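Local coordinates for protein beta-galactosidase (Trichoderma reesei, PDB 3OG2) that probably hydrolyses terminal non-reducing beta-D-galactose residues of beta-D-galactosides, as a member of glycoside hydrolase family 35, at residues N475-K480 with P579-I584; I615-G620 with G639-H644; Q726-S731 with Y807-S812; R747-F752 with Y765-L770; Y922-Q927 with G952-G957. All blocks are in the same frame, centred on the assembly; numbering follows the deposited sequence.

Contact 1: residues N475-K480 with P579-I584; sequences NEFAEK and PDSVII
A mixed polar and apolar contact joins two all-beta regions here: Asn475 and Phe477, at the tip of the hairpin between strands 470-476 and 481-487, meet Pro579, Ser581 and Ile583 on the run leading into and starting strand 583-585. The polar half rests on one amide nitrogen. Asn475 ND2 gives a hydrogen bond of 2.9 Å to Ser581 OG, lying in the plane of the amide and nearly straight at 162°. The same ND2 donates to Pro579 O at 3.0 Å, a more bent bond whose acceptor is tilted out of that plane. With CG anti to the backbone N (chi1 -150°), the side chain of Asn475 heads toward the second segment. The aromatic half comes in by its rim. Phe477 CE1 lies 3.3 Å from Ser581 O, which sits at the ring edge and in its plane, an approach consistent with a weak attraction to the ring hydrogens. Next along the rim, Phe477 CZ touches Ile583 CD1 at 4.0 Å, the two side chains crossing at about a right angle. Val482 of the returning strand packs against both Phe477 and Ile583. Phe477 N bonds to Lys480 O, closing the turn that carries the ring. The arrangement is that of a hairpin tip docked on a neighbouring sheet, here between the regions matching domains 2 and 3 of family 35 beta-galactosidases.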
# COMPACT_ATOMS: atom_id res chain seq x y z
N ASN A 475 6.23 -7.85 29.87
CA ASN A 475 7.46 -7.15 30.12
C ASN A 475 7.77 -7.23 31.61
O ASN A 475 6.90 -7.39 32.46
CB ASN A 475 7.38 -5.66 29.67
CG ASN A 475 8.77 -5.20 29.26
OD1 ASN A 475 9.84 -5.79 29.63
ND2 ASN A 475 8.86 -4.22 28.41
N GLU A 476 9.06 -7.14 31.90
CA GLU A 476 9.61 -7.05 33.25
C GLU A 476 9.78 -5.57 33.57
O GLU A 476 10.64 -4.92 33.00
CB GLU A 476 10.93 -7.81 33.30
CG GLU A 476 11.48 -7.71 34.74
CD GLU A 476 12.64 -8.61 35.04
OE1 GLU A 476 12.85 -9.60 34.31
OE2 GLU A 476 13.31 -8.31 36.05
N PHE A 477 8.99 -4.99 34.47
CA PHE A 477 9.07 -3.63 34.94
C PHE A 477 9.83 -3.64 36.26
O PHE A 477 10.23 -4.67 36.79
CB PHE A 477 7.68 -3.05 35.11
CG PHE A 477 6.91 -3.02 33.81
CD1 PHE A 477 7.32 -2.19 32.80
CD2 PHE A 477 5.80 -3.84 33.58
CE1 PHE A 477 6.64 -2.18 31.59
CE2 PHE A 477 5.11 -3.79 32.39
CZ PHE A 477 5.50 -2.93 31.37
N ALA A 478 10.06 -2.46 36.81
CA ALA A 478 10.99 -2.49 37.96
C ALA A 478 10.40 -3.20 39.16
O ALA A 478 11.13 -3.72 40.01
CB ALA A 478 11.41 -1.07 38.26
N GLU A 479 9.08 -3.31 39.31
CA GLU A 479 8.48 -3.82 40.54
C GLU A 479 7.59 -5.02 40.29
O GLU A 479 7.14 -5.75 41.19
CB GLU A 479 7.74 -2.63 41.17
CG GLU A 479 6.60 -2.05 40.41
CD GLU A 479 6.85 -1.26 39.15
OE1 GLU A 479 7.53 -1.71 38.20
OE2 GLU A 479 6.35 -0.12 39.03
N LYS A 480 7.27 -5.30 39.05
CA LYS A 480 6.39 -6.38 38.68
C LYS A 480 6.76 -6.85 37.25
O LYS A 480 7.34 -6.09 36.48
CB LYS A 480 4.91 -6.03 38.69
CG LYS A 480 4.36 -4.82 37.96
CD LYS A 480 2.84 -4.73 37.91
CE LYS A 480 2.27 -3.46 37.25
NZ LYS A 480 0.74 -3.52 37.24
N PRO A 579 11.71 -5.09 23.91
CA PRO A 579 12.20 -3.75 24.26
C PRO A 579 11.57 -3.23 25.54
O PRO A 579 10.46 -3.62 25.96
CB PRO A 579 11.64 -2.89 23.12
CG PRO A 579 10.35 -3.61 22.74
CD PRO A 579 10.77 -5.05 22.79
N ASP A 580 12.23 -2.28 26.19
CA ASP A 580 11.60 -1.56 27.29
C ASP A 580 10.37 -0.86 26.73
O ASP A 580 10.38 -0.32 25.61
CB ASP A 580 12.57 -0.51 27.83
CG ASP A 580 13.75 -1.12 28.56
OD1 ASP A 580 13.79 -2.33 28.78
OD2 ASP A 580 14.66 -0.31 28.89
N SER A 581 9.29 -0.89 27.48
CA SER A 581 8.01 -0.42 26.96
C SER A 581 7.10 0.10 28.09
O SER A 581 7.47 -0.02 29.26
CB SER A 581 7.30 -1.57 26.23
OG SER A 581 6.84 -2.53 27.19
N VAL A 582 5.95 0.64 27.71
CA VAL A 582 4.85 0.82 28.66
C VAL A 582 3.65 0.22 27.96
O VAL A 582 3.54 0.26 26.72
CB VAL A 582 4.59 2.28 29.05
CG1 VAL A 582 5.83 2.95 29.63
CG2 VAL A 582 4.07 3.06 27.86
N ILE A 583 2.76 -0.38 28.71
CA ILE A 583 1.59 -1.02 28.16
C ILE A 583 0.39 -0.10 28.39
O ILE A 583 0.23 0.36 29.52
CB ILE A 583 1.33 -2.40 28.78
CG1 ILE A 583 2.51 -3.36 28.51
CG2 ILE A 583 0.02 -2.99 28.29
CD1 ILE A 583 2.50 -4.63 29.33
N ILE A 584 -0.36 0.19 27.33
CA ILE A 584 -1.49 1.13 27.51
C ILE A 584 -2.75 0.45 27.01
O ILE A 584 -2.79 -0.06 25.88
CB ILE A 584 -1.23 2.46 26.78
CG1 ILE A 584 0.00 3.15 27.37
CG2 ILE A 584 -2.49 3.36 26.79
CD1 ILE A 584 0.41 4.49 26.80

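Contact 2: residues I615-G620 with G639-H644; sequences IGIPKG and GDWIAH
Ile615 meets the flank of Asp640, its CG1 lying 3.7 Å from the carboxylate carbon CG and its CG2 close to OD1. The carboxylate's main partners are elsewhere: OD1 forms a salt bridge with Lys480 and OD2 a hydrogen bond with Tyr548, so the isoleucine covers a buried, already satisfied charge. At Gly616 the chain takes a positive phi and leaves the strand. Its amide N donates to a water at 2.8 Å, and that water passes hydrogen bonds on to Gly639 O and, at 3.1 Å, to Asp640 OD1, bridging the widening gap between the backbones. Ile617 then brings its branched end down on Trp641. Its CG1 stands 3.8 Å from the centroid of the five-membered ring and only 11° off the normal, a CH-pi contact. With chi2 at -52°, CD1 folds back over the middle of the indole, 3.7 Å above its plane. The other branch, CG2, touches CZ2 of the six-membered ring at 3.6 Å. Tyr633 stacks with the same tryptophan. This is a case of neighbouring antiparallel strands, 612-615 and 641-643, parting where their pairing ends, with a water and an isoleucine laid on tryptophan between them.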
# COMPACT_ATOMS: atom_id res chain seq x y z
N ILE A 615 0.02 0.79 32.22
CA ILE A 615 0.53 -0.35 33.00
C ILE A 615 2.02 -0.41 32.88
O ILE A 615 2.54 -0.42 31.74
CB ILE A 615 -0.15 -1.64 32.48
CG1 ILE A 615 -1.68 -1.59 32.67
CG2 ILE A 615 0.44 -2.90 33.12
CD1 ILE A 615 -2.43 -2.58 31.78
N GLY A 616 2.73 -0.42 34.00
CA GLY A 616 4.19 -0.46 33.97
C GLY A 616 4.78 0.91 34.03
O GLY A 616 5.49 1.35 33.13
N ILE A 617 4.51 1.67 35.07
CA ILE A 617 5.05 3.01 35.21
C ILE A 617 6.55 3.01 35.49
O ILE A 617 6.90 2.36 36.45
CB ILE A 617 4.29 3.69 36.39
CG1 ILE A 617 2.76 3.56 36.27
CG2 ILE A 617 4.79 5.11 36.50
CD1 ILE A 617 2.23 4.02 34.96
N PRO A 618 7.39 3.69 34.70
CA PRO A 618 8.83 3.63 34.96
C PRO A 618 9.10 4.22 36.35
O PRO A 618 8.38 5.07 36.95
CB PRO A 618 9.45 4.46 33.85
CG PRO A 618 8.38 4.69 32.85
CD PRO A 618 7.04 4.53 33.56
N LYS A 619 10.21 3.73 36.92
CA LYS A 619 10.60 4.14 38.26
C LYS A 619 10.78 5.64 38.37
O LYS A 619 11.38 6.24 37.49
CB LYS A 619 11.92 3.47 38.64
CG LYS A 619 12.17 3.48 40.14
CD LYS A 619 12.42 2.04 40.62
CE LYS A 619 11.77 1.81 41.98
NZ LYS A 619 10.84 0.65 41.96
N GLY A 620 10.30 6.27 39.44
CA GLY A 620 10.57 7.70 39.53
C GLY A 620 9.58 8.57 38.79
O GLY A 620 9.62 9.82 38.85
N GLY A 639 -0.84 -0.50 40.99
CA GLY A 639 0.05 0.61 40.59
C GLY A 639 -0.19 1.01 39.14
O GLY A 639 0.66 1.71 38.57
N ASP A 640 -1.31 0.60 38.52
CA ASP A 640 -1.60 1.10 37.16
C ASP A 640 -2.27 2.46 37.29
O ASP A 640 -2.89 2.77 38.31
CB ASP A 640 -2.52 0.11 36.45
CG ASP A 640 -1.90 -1.26 36.34
OD1 ASP A 640 -0.66 -1.35 36.22
OD2 ASP A 640 -2.58 -2.29 36.30
N TRP A 641 -2.13 3.26 36.27
CA TRP A 641 -2.74 4.59 36.28
C TRP A 641 -3.97 4.59 35.38
O TRP A 641 -3.87 4.13 34.23
CB TRP A 641 -1.76 5.62 35.79
CG TRP A 641 -0.63 5.90 36.72
CD1 TRP A 641 -0.37 5.34 37.93
CD2 TRP A 641 0.41 6.83 36.44
NE1 TRP A 641 0.79 5.89 38.42
CE2 TRP A 641 1.30 6.81 37.55
CE3 TRP A 641 0.68 7.68 35.35
CZ2 TRP A 641 2.44 7.63 37.60
CZ3 TRP A 641 1.83 8.49 35.44
CH2 TRP A 641 2.67 8.45 36.53
N ILE A 642 -5.09 5.14 35.85
CA ILE A 642 -6.27 5.24 34.99
C ILE A 642 -6.57 6.73 34.83
O ILE A 642 -6.86 7.43 35.81
CB ILE A 642 -7.48 4.49 35.53
CG1 ILE A 642 -7.12 3.01 35.75
CG2 ILE A 642 -8.65 4.62 34.57
CD1 ILE A 642 -7.38 2.66 37.20
N ALA A 643 -6.49 7.16 33.59
CA ALA A 643 -6.64 8.59 33.27
C ALA A 643 -7.82 8.81 32.32
O ALA A 643 -8.24 7.88 31.59
CB ALA A 643 -5.32 9.11 32.72
N HIS A 644 -8.30 10.04 32.33
CA HIS A 644 -9.48 10.38 31.53
C HIS A 644 -9.21 11.62 30.72
O HIS A 644 -9.72 12.70 31.06
CB HIS A 644 -10.69 10.62 32.49
CG HIS A 644 -10.92 9.39 33.32
ND1 HIS A 644 -11.64 8.30 32.83
CD2 HIS A 644 -10.51 9.02 34.55
CE1 HIS A 644 -11.68 7.34 33.73
NE2 HIS A 644 -11.01 7.76 34.79
O HOH W 1 2.15 -0.04 36.75

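Contact 3: residues Q726-S731 with Y807-S812; sequences QQLFLS and YALTSS
Leu809 supplies the main bump between these strands: its CD1 drops into the hollow between the side chains of Gln726 and Leu728, 3.5 Å from Gln727 O below it. Leu728 CB forms one wall, 4.1 Å from that methyl, and the extended Gln726 the other, its NE2 lying 3.8 Å from Leu809 CD2. The outer end of Gln726 is held elsewhere, OE1 accepting from the backbone at Arg722. On the same face, Leu730 CD1 fits against Tyr807 CB at 4.0 Å. The tyrosine hydroxyl is hydrogen-bonded to Trp821 NE1. These residues line the inside of a beta sandwich of the galactose-binding-like class, in which this three-stranded sheet covers a five-stranded one; Phe719 of the latter meets both Gln726 and Leu809. The strands run antiparallel at 178°, with two hydrogen-bonded pairs, Gln727 with Thr810 and Phe729 with Ala808. On the outer face the relief is lower. Phe729 CB meets Ala808 CB at 4.2 Å, while its ring carbon CD2 lies 3.9 Å from Tyr807 CA; the side chain is about 5 Å from an N-acetylglucosamine of a glycan. Beside it, Gln727 CB rests 3.5 Å from Thr810 OG1, and a water links that hydroxyl to Gln727 O.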
# COMPACT_ATOMS: atom_id res chain seq x y z
N GLN A 726 -16.64 9.15 -47.48
CA GLN A 726 -15.42 8.37 -47.27
C GLN A 726 -15.65 7.48 -46.06
O GLN A 726 -16.51 7.80 -45.25
CB GLN A 726 -14.23 9.32 -47.11
CG GLN A 726 -14.06 10.07 -48.46
CD GLN A 726 -12.77 10.81 -48.62
OE1 GLN A 726 -12.40 11.22 -49.71
NE2 GLN A 726 -12.03 10.97 -47.52
N GLN A 727 -14.85 6.41 -46.01
CA GLN A 727 -14.99 5.47 -44.93
C GLN A 727 -13.67 5.51 -44.15
O GLN A 727 -12.60 5.37 -44.73
CB GLN A 727 -15.24 4.07 -45.48
CG GLN A 727 -16.55 3.97 -46.29
CD GLN A 727 -17.83 4.34 -45.59
OE1 GLN A 727 -18.80 4.75 -46.28
NE2 GLN A 727 -17.89 4.20 -44.25
N LEU A 728 -13.80 5.68 -42.84
CA LEU A 728 -12.64 5.71 -41.97
C LEU A 728 -12.63 4.52 -41.02
O LEU A 728 -13.63 4.22 -40.35
CB LEU A 728 -12.74 6.99 -41.11
CG LEU A 728 -11.66 7.12 -40.04
CD1 LEU A 728 -10.29 7.28 -40.71
CD2 LEU A 728 -12.04 8.32 -39.16
N PHE A 729 -11.52 3.83 -40.97
CA PHE A 729 -11.25 2.74 -40.04
C PHE A 729 -10.22 3.30 -39.10
O PHE A 729 -9.21 3.85 -39.59
CB PHE A 729 -10.69 1.50 -40.78
CG PHE A 729 -10.03 0.53 -39.82
CD1 PHE A 729 -10.83 -0.16 -38.92
CD2 PHE A 729 -8.66 0.35 -39.84
CE1 PHE A 729 -10.24 -1.05 -38.05
CE2 PHE A 729 -8.06 -0.55 -38.97
CZ PHE A 729 -8.87 -1.26 -38.09
N LEU A 730 -10.45 3.20 -37.82
CA LEU A 730 -9.49 3.70 -36.84
C LEU A 730 -9.30 2.74 -35.69
O LEU A 730 -10.24 2.38 -35.00
CB LEU A 730 -10.06 5.01 -36.35
CG LEU A 730 -9.21 5.98 -35.63
CD1 LEU A 730 -8.00 6.50 -36.43
CD2 LEU A 730 -10.12 7.16 -35.24
N SER A 731 -8.08 2.27 -35.50
CA SER A 731 -7.74 1.36 -34.43
C SER A 731 -6.97 2.12 -33.37
O SER A 731 -5.87 2.64 -33.65
CB SER A 731 -6.94 0.18 -35.02
OG SER A 731 -6.59 -0.74 -34.00
N TYR A 807 -5.04 2.70 -39.25
CA TYR A 807 -6.18 3.40 -39.81
C TYR A 807 -6.23 3.14 -41.31
O TYR A 807 -5.25 2.77 -41.93
CB TYR A 807 -6.08 4.91 -39.56
CG TYR A 807 -4.94 5.61 -40.25
CD1 TYR A 807 -5.07 6.16 -41.55
CD2 TYR A 807 -3.71 5.75 -39.62
CE1 TYR A 807 -4.04 6.79 -42.21
CE2 TYR A 807 -2.66 6.40 -40.25
CZ TYR A 807 -2.83 6.89 -41.52
OH TYR A 807 -1.79 7.55 -42.11
N ALA A 808 -7.38 3.47 -41.87
CA ALA A 808 -7.52 3.40 -43.33
C ALA A 808 -8.63 4.40 -43.67
O ALA A 808 -9.70 4.36 -43.04
CB ALA A 808 -7.90 2.03 -43.83
N LEU A 809 -8.38 5.25 -44.61
CA LEU A 809 -9.41 6.20 -45.07
C LEU A 809 -9.60 5.90 -46.56
O LEU A 809 -8.61 5.96 -47.32
CB LEU A 809 -8.91 7.62 -44.86
CG LEU A 809 -9.93 8.69 -45.29
CD1 LEU A 809 -11.26 8.58 -44.54
CD2 LEU A 809 -9.33 10.08 -45.07
N THR A 810 -10.81 5.60 -46.97
CA THR A 810 -11.03 5.19 -48.35
C THR A 810 -12.16 6.04 -48.95
O THR A 810 -13.12 6.41 -48.25
CB THR A 810 -11.38 3.68 -48.47
OG1 THR A 810 -12.42 3.40 -47.51
CG2 THR A 810 -10.21 2.75 -48.15
N SER A 811 -12.00 6.32 -50.25
CA SER A 811 -13.04 7.00 -50.96
C SER A 811 -14.15 6.01 -51.30
O SER A 811 -14.03 4.78 -51.12
CB SER A 811 -12.51 7.62 -52.27
OG SER A 811 -12.50 6.57 -53.25
N SER A 812 -15.23 6.60 -51.83
CA SER A 812 -16.39 5.72 -52.13
C SER A 812 -16.09 4.83 -53.32
O SER A 812 -16.94 4.00 -53.63
CB SER A 812 -17.65 6.55 -52.34
OG SER A 812 -17.47 7.53 -53.35
O HOH W 2 -11.61 2.56 -44.74

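Contact 4: residues R747-F752 with Y765-L770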
# COMPACT_ATOMS: atom_id res chain seq x y z
N ARG A 747 -17.58 18.67 -36.44
CA ARG A 747 -18.66 17.69 -36.44
C ARG A 747 -18.29 16.46 -35.64
O ARG A 747 -17.32 15.78 -35.92
CB ARG A 747 -19.01 17.27 -37.88
CG ARG A 747 -20.17 16.27 -37.91
CD ARG A 747 -20.39 15.57 -39.26
NE ARG A 747 -20.23 16.39 -40.47
CZ ARG A 747 -20.03 15.89 -41.70
NH1 ARG A 747 -20.00 14.58 -41.82
NH2 ARG A 747 -19.88 16.66 -42.79
N PHE A 748 -19.07 16.13 -34.61
CA PHE A 748 -18.81 14.93 -33.83
C PHE A 748 -19.11 13.72 -34.71
O PHE A 748 -20.18 13.59 -35.32
CB PHE A 748 -19.70 14.93 -32.60
CG PHE A 748 -19.51 13.66 -31.77
CD1 PHE A 748 -18.30 13.30 -31.23
CD2 PHE A 748 -20.62 12.85 -31.54
CE1 PHE A 748 -18.12 12.16 -30.44
CE2 PHE A 748 -20.48 11.68 -30.79
CZ PHE A 748 -19.23 11.33 -30.22
N ILE A 749 -18.15 12.80 -34.74
CA ILE A 749 -18.32 11.57 -35.54
C ILE A 749 -18.65 10.42 -34.63
O ILE A 749 -19.57 9.63 -34.94
CB ILE A 749 -17.03 11.31 -36.33
CG1 ILE A 749 -16.79 12.45 -37.34
CG2 ILE A 749 -17.01 9.98 -37.06
CD1 ILE A 749 -17.85 12.50 -38.40
N GLY A 750 -17.97 10.22 -33.52
CA GLY A 750 -18.32 9.06 -32.70
C GLY A 750 -17.28 8.86 -31.60
O GLY A 750 -16.22 9.43 -31.65
N SER A 751 -17.65 8.03 -30.64
CA SER A 751 -16.74 7.64 -29.58
C SER A 751 -16.72 6.12 -29.42
O SER A 751 -17.77 5.45 -29.57
CB SER A 751 -17.21 8.20 -28.21
OG SER A 751 -17.03 9.60 -28.20
N PHE A 752 -15.55 5.63 -29.07
CA PHE A 752 -15.47 4.32 -28.41
C PHE A 752 -15.61 4.58 -26.92
O PHE A 752 -14.71 5.22 -26.34
CB PHE A 752 -14.13 3.65 -28.74
CG PHE A 752 -14.01 2.37 -27.93
CD1 PHE A 752 -14.83 1.28 -28.18
CD2 PHE A 752 -13.07 2.28 -26.93
CE1 PHE A 752 -14.71 0.12 -27.44
CE2 PHE A 752 -12.92 1.12 -26.18
CZ PHE A 752 -13.75 0.03 -26.45
N TYR A 765 -16.14 4.46 -39.13
CA TYR A 765 -16.99 5.61 -39.21
C TYR A 765 -17.16 6.01 -40.66
O TYR A 765 -16.27 5.85 -41.49
CB TYR A 765 -16.35 6.77 -38.43
CG TYR A 765 -16.11 6.56 -36.94
CD1 TYR A 765 -17.17 6.40 -36.03
CD2 TYR A 765 -14.84 6.51 -36.38
CE1 TYR A 765 -16.98 6.21 -34.66
CE2 TYR A 765 -14.61 6.31 -35.00
CZ TYR A 765 -15.69 6.17 -34.15
OH TYR A 765 -15.46 5.97 -32.79
N THR A 766 -18.32 6.58 -41.00
CA THR A 766 -18.52 7.17 -42.31
C THR A 766 -18.31 8.68 -42.19
O THR A 766 -18.86 9.31 -41.27
CB THR A 766 -19.95 6.89 -42.81
OG1 THR A 766 -20.10 5.46 -42.90
CG2 THR A 766 -20.21 7.50 -44.17
N LEU A 767 -17.53 9.22 -43.12
CA LEU A 767 -17.33 10.67 -43.18
C LEU A 767 -18.13 11.12 -44.41
O LEU A 767 -17.67 10.97 -45.54
CB LEU A 767 -15.86 11.07 -43.25
CG LEU A 767 -14.94 10.40 -42.20
CD1 LEU A 767 -13.49 10.83 -42.47
CD2 LEU A 767 -15.38 10.70 -40.78
N ASP A 768 -19.32 11.65 -44.16
CA ASP A 768 -20.21 11.96 -45.27
C ASP A 768 -20.33 13.44 -45.54
O ASP A 768 -19.93 14.28 -44.70
CB ASP A 768 -21.61 11.45 -44.87
CG ASP A 768 -22.51 11.25 -46.07
OD1 ASP A 768 -22.09 11.21 -47.25
OD2 ASP A 768 -23.73 11.12 -45.82
N ARG A 769 -20.89 13.79 -46.72
CA ARG A 769 -21.25 15.15 -47.05
C ARG A 769 -20.00 16.04 -47.14
O ARG A 769 -20.01 17.23 -46.77
CB ARG A 769 -22.27 15.73 -46.07
CG ARG A 769 -23.55 14.88 -46.13
CD ARG A 769 -24.64 15.39 -45.19
NE ARG A 769 -24.30 15.12 -43.77
CZ ARG A 769 -23.96 16.09 -42.94
NH1 ARG A 769 -23.92 17.34 -43.35
NH2 ARG A 769 -23.68 15.80 -41.70
N LEU A 770 -18.93 15.45 -47.67
CA LEU A 770 -17.67 16.21 -47.87
C LEU A 770 -17.66 16.92 -49.22
O LEU A 770 -18.24 16.41 -50.21
CB LEU A 770 -16.45 15.27 -47.83
CG LEU A 770 -16.42 14.29 -46.66
CD1 LEU A 770 -15.22 13.36 -46.81
CD2 LEU A 770 -16.36 15.02 -45.33
O HOH W 3 -20.41 11.78 -41.31
O HOH W 4 -20.80 18.76 -44.32
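Asp768 O is gripped by both terminal nitrogens of Arg747, NH1 at 2.9 Å and NH2 at 3.1 Å, in a fork that lies within the guanidinium plane. A bend at chi3 (-40°) turns NE out of the line of the extended stem. Over one face of this head lies the guanidinium of Arg769, centres 4.1 Å apart and planes at 24°, with Arg769 NH2 above the middle of the Arg747 group. One water joins Thr766 O, Asp768 N and, weakly, Arg747 NH1; a second runs from Arg769 O to a weak bond with Arg747 NH2. Farther along, the contact is apolar: Ile749 CG2 presses on Tyr765 CG at 3.5 Å, and its CD1 meets Leu767 CD2. Ile749 and Gly750 form a classic beta bulge opposite Val742. Having no side chain, Gly750 lets Tyr765 CE1 approach its CA to 3.7 Å. Thus edge strands of the two sandwich sheets, 747-752 and 760-767, are joined mainly through side chains, without backbone pairing; the axes of 747-752 and 765-767 come within 7.7 Å. The Asp768 carboxylate pairs with Arg725. For Arg747 the carbonyl and waters, and for both arginines the nearness of solvent, probably help offset the like charges.

Contact 5: residues Y922-Q927 with G952-G957; sequences YVNGFQ and GDNWIG
Asn924 lays its amide beside that of Asn954, the two planes nearly coplanar at 29°. Its ND2 donates to Asn954 OD1 at 2.9 Å, on a lone pair and in the plane of both groups. On the other branch, OD1 accepts from Trp955 N at 2.8 Å, while a water also donates to it. Both amides have further partners: Asn924 ND2 reaches Ile947 O, and Asn954 OD1 accepts from Asp949 N. The side chain here does a strand's work. Asn924 N bonds to Trp955 O at 2.8 Å and almost straight (177°), yet the return bond from Trp955 ends on OD1, the carbonyl of Asn924 being turned instead to Arg837. That turning belongs to a type I' beta turn, Val923 to Phe926, with Asn-Gly at its two central positions, the classic tight link of a two-residue hairpin between strands 917-923 and 926-932. A water accepting from Gly925 N at 2.8 Å donates to Trp955 O. Before the turn, pairing is regular: Tyr922 and Gly957 form an antiparallel hydrogen-bonded pair, Tyr922 N to Gly957 O 2.9 Å. Val923 and Ile956, side by side and pointing the same way, both touch Phe906 of strand 900-908, while at the turn's last residue the ring of Phe926 meets Trp330 edge-to-face, bringing the hairpin tip against the region of the catalytic barrel family.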
# COMPACT_ATOMS: atom_id res chain seq x y z
N TYR A 922 -8.73 17.52 -10.04
CA TYR A 922 -7.50 18.17 -9.65
C TYR A 922 -7.71 18.90 -8.35
O TYR A 922 -8.76 19.51 -8.12
CB TYR A 922 -7.10 19.15 -10.72
CG TYR A 922 -6.44 18.53 -11.92
CD1 TYR A 922 -5.03 18.50 -11.87
CD2 TYR A 922 -7.03 18.06 -13.08
CE1 TYR A 922 -4.18 18.01 -12.82
CE2 TYR A 922 -6.14 17.55 -14.08
CZ TYR A 922 -4.78 17.51 -13.96
OH TYR A 922 -3.91 17.04 -14.96
N VAL A 923 -6.72 18.81 -7.50
CA VAL A 923 -6.70 19.57 -6.24
C VAL A 923 -5.36 20.29 -6.13
O VAL A 923 -4.33 19.62 -6.04
CB VAL A 923 -6.95 18.68 -5.03
CG1 VAL A 923 -6.84 19.55 -3.77
CG2 VAL A 923 -8.31 17.99 -5.17
N ASN A 924 -5.34 21.59 -6.14
CA ASN A 924 -4.15 22.40 -6.08
C ASN A 924 -3.10 21.92 -7.06
O ASN A 924 -1.90 21.88 -6.80
CB ASN A 924 -3.58 22.42 -4.64
CG ASN A 924 -4.56 23.13 -3.72
OD1 ASN A 924 -5.20 24.11 -4.12
ND2 ASN A 924 -4.72 22.68 -2.49
N GLY A 925 -3.61 21.60 -8.25
CA GLY A 925 -2.76 21.25 -9.38
C GLY A 925 -2.40 19.76 -9.46
O GLY A 925 -1.89 19.34 -10.51
N PHE A 926 -2.63 19.00 -8.39
CA PHE A 926 -2.38 17.56 -8.40
C PHE A 926 -3.58 16.80 -8.93
O PHE A 926 -4.70 17.02 -8.44
CB PHE A 926 -2.13 17.08 -6.98
CG PHE A 926 -0.76 17.54 -6.42
CD1 PHE A 926 -0.60 18.77 -5.81
CD2 PHE A 926 0.32 16.66 -6.57
CE1 PHE A 926 0.66 19.15 -5.31
CE2 PHE A 926 1.55 17.03 -6.05
CZ PHE A 926 1.72 18.26 -5.45
N GLN A 927 -3.34 15.93 -9.90
CA GLN A 927 -4.50 15.11 -10.37
C GLN A 927 -4.71 13.99 -9.37
O GLN A 927 -3.81 13.25 -9.05
CB GLN A 927 -4.23 14.61 -11.78
CG GLN A 927 -5.51 14.07 -12.45
CD GLN A 927 -5.44 12.57 -12.47
OE1 GLN A 927 -5.76 11.90 -11.48
NE2 GLN A 927 -5.01 12.00 -13.60
N GLY A 952 -7.01 27.50 4.54
CA GLY A 952 -6.64 28.44 3.47
C GLY A 952 -7.41 28.10 2.21
O GLY A 952 -8.35 27.30 2.24
N ASP A 953 -7.05 28.75 1.10
CA ASP A 953 -7.71 28.60 -0.18
C ASP A 953 -7.16 27.38 -0.88
O ASP A 953 -5.95 27.09 -0.87
CB ASP A 953 -7.45 29.83 -1.06
CG ASP A 953 -8.26 31.03 -0.63
OD1 ASP A 953 -9.24 30.83 0.14
OD2 ASP A 953 -7.96 32.16 -1.03
N ASN A 954 -8.04 26.64 -1.48
CA ASN A 954 -7.68 25.53 -2.37
C ASN A 954 -8.30 25.81 -3.73
O ASN A 954 -9.30 26.56 -3.80
CB ASN A 954 -8.26 24.23 -1.81
CG ASN A 954 -7.67 23.92 -0.46
OD1 ASN A 954 -6.56 23.35 -0.38
ND2 ASN A 954 -8.37 24.29 0.59
N TRP A 955 -7.74 25.20 -4.76
CA TRP A 955 -8.33 25.26 -6.11
C TRP A 955 -8.71 23.84 -6.48
O TRP A 955 -7.83 22.95 -6.38
CB TRP A 955 -7.26 25.82 -7.06
CG TRP A 955 -7.40 27.33 -6.92
CD1 TRP A 955 -6.63 28.11 -6.07
CD2 TRP A 955 -8.35 28.18 -7.57
NE1 TRP A 955 -7.07 29.40 -6.20
CE2 TRP A 955 -8.11 29.48 -7.10
CE3 TRP A 955 -9.38 28.00 -8.50
CZ2 TRP A 955 -8.86 30.58 -7.55
CZ3 TRP A 955 -10.14 29.09 -8.95
CH2 TRP A 955 -9.87 30.39 -8.47
N ILE A 956 -9.95 23.63 -6.86
CA ILE A 956 -10.48 22.33 -7.26
C ILE A 956 -10.87 22.35 -8.73
O ILE A 956 -11.51 23.29 -9.20
CB ILE A 956 -11.69 21.92 -6.41
CG1 ILE A 956 -11.37 21.62 -4.95
CG2 ILE A 956 -12.42 20.74 -7.05
CD1 ILE A 956 -10.34 20.52 -4.76
N GLY A 957 -10.46 21.32 -9.46
CA GLY A 957 -10.69 21.27 -10.89
C GLY A 957 -11.41 20.01 -11.25
O GLY A 957 -11.12 18.93 -10.70
O HOH W 5 -4.03 26.91 -3.63
O HOH W 6 -6.23 22.17 -9.12

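Overall arrangement
Following the chain from the N terminus, contact 1 closes a loop of 98 residues and ties the hairpin of one all-beta region to the sheet of the next. Contact 2 then closes a short loop within that sheet; the two touch, Ile583 O lying 2.7 Å from Ile615 N in a probable hydrogen bond. On the opposite side of the chain's centre, contact 3 closes a 75-residue loop inside which contact 4 is nested. Contact 3 pairs 726-733 with 803-811, and 760-767 flanks 726-733 on its other side; contact 4 joins that sheet to the five-stranded one. Contact 5 follows in series in the last all-beta region, about 17 Å from contact 4 between nearest atoms.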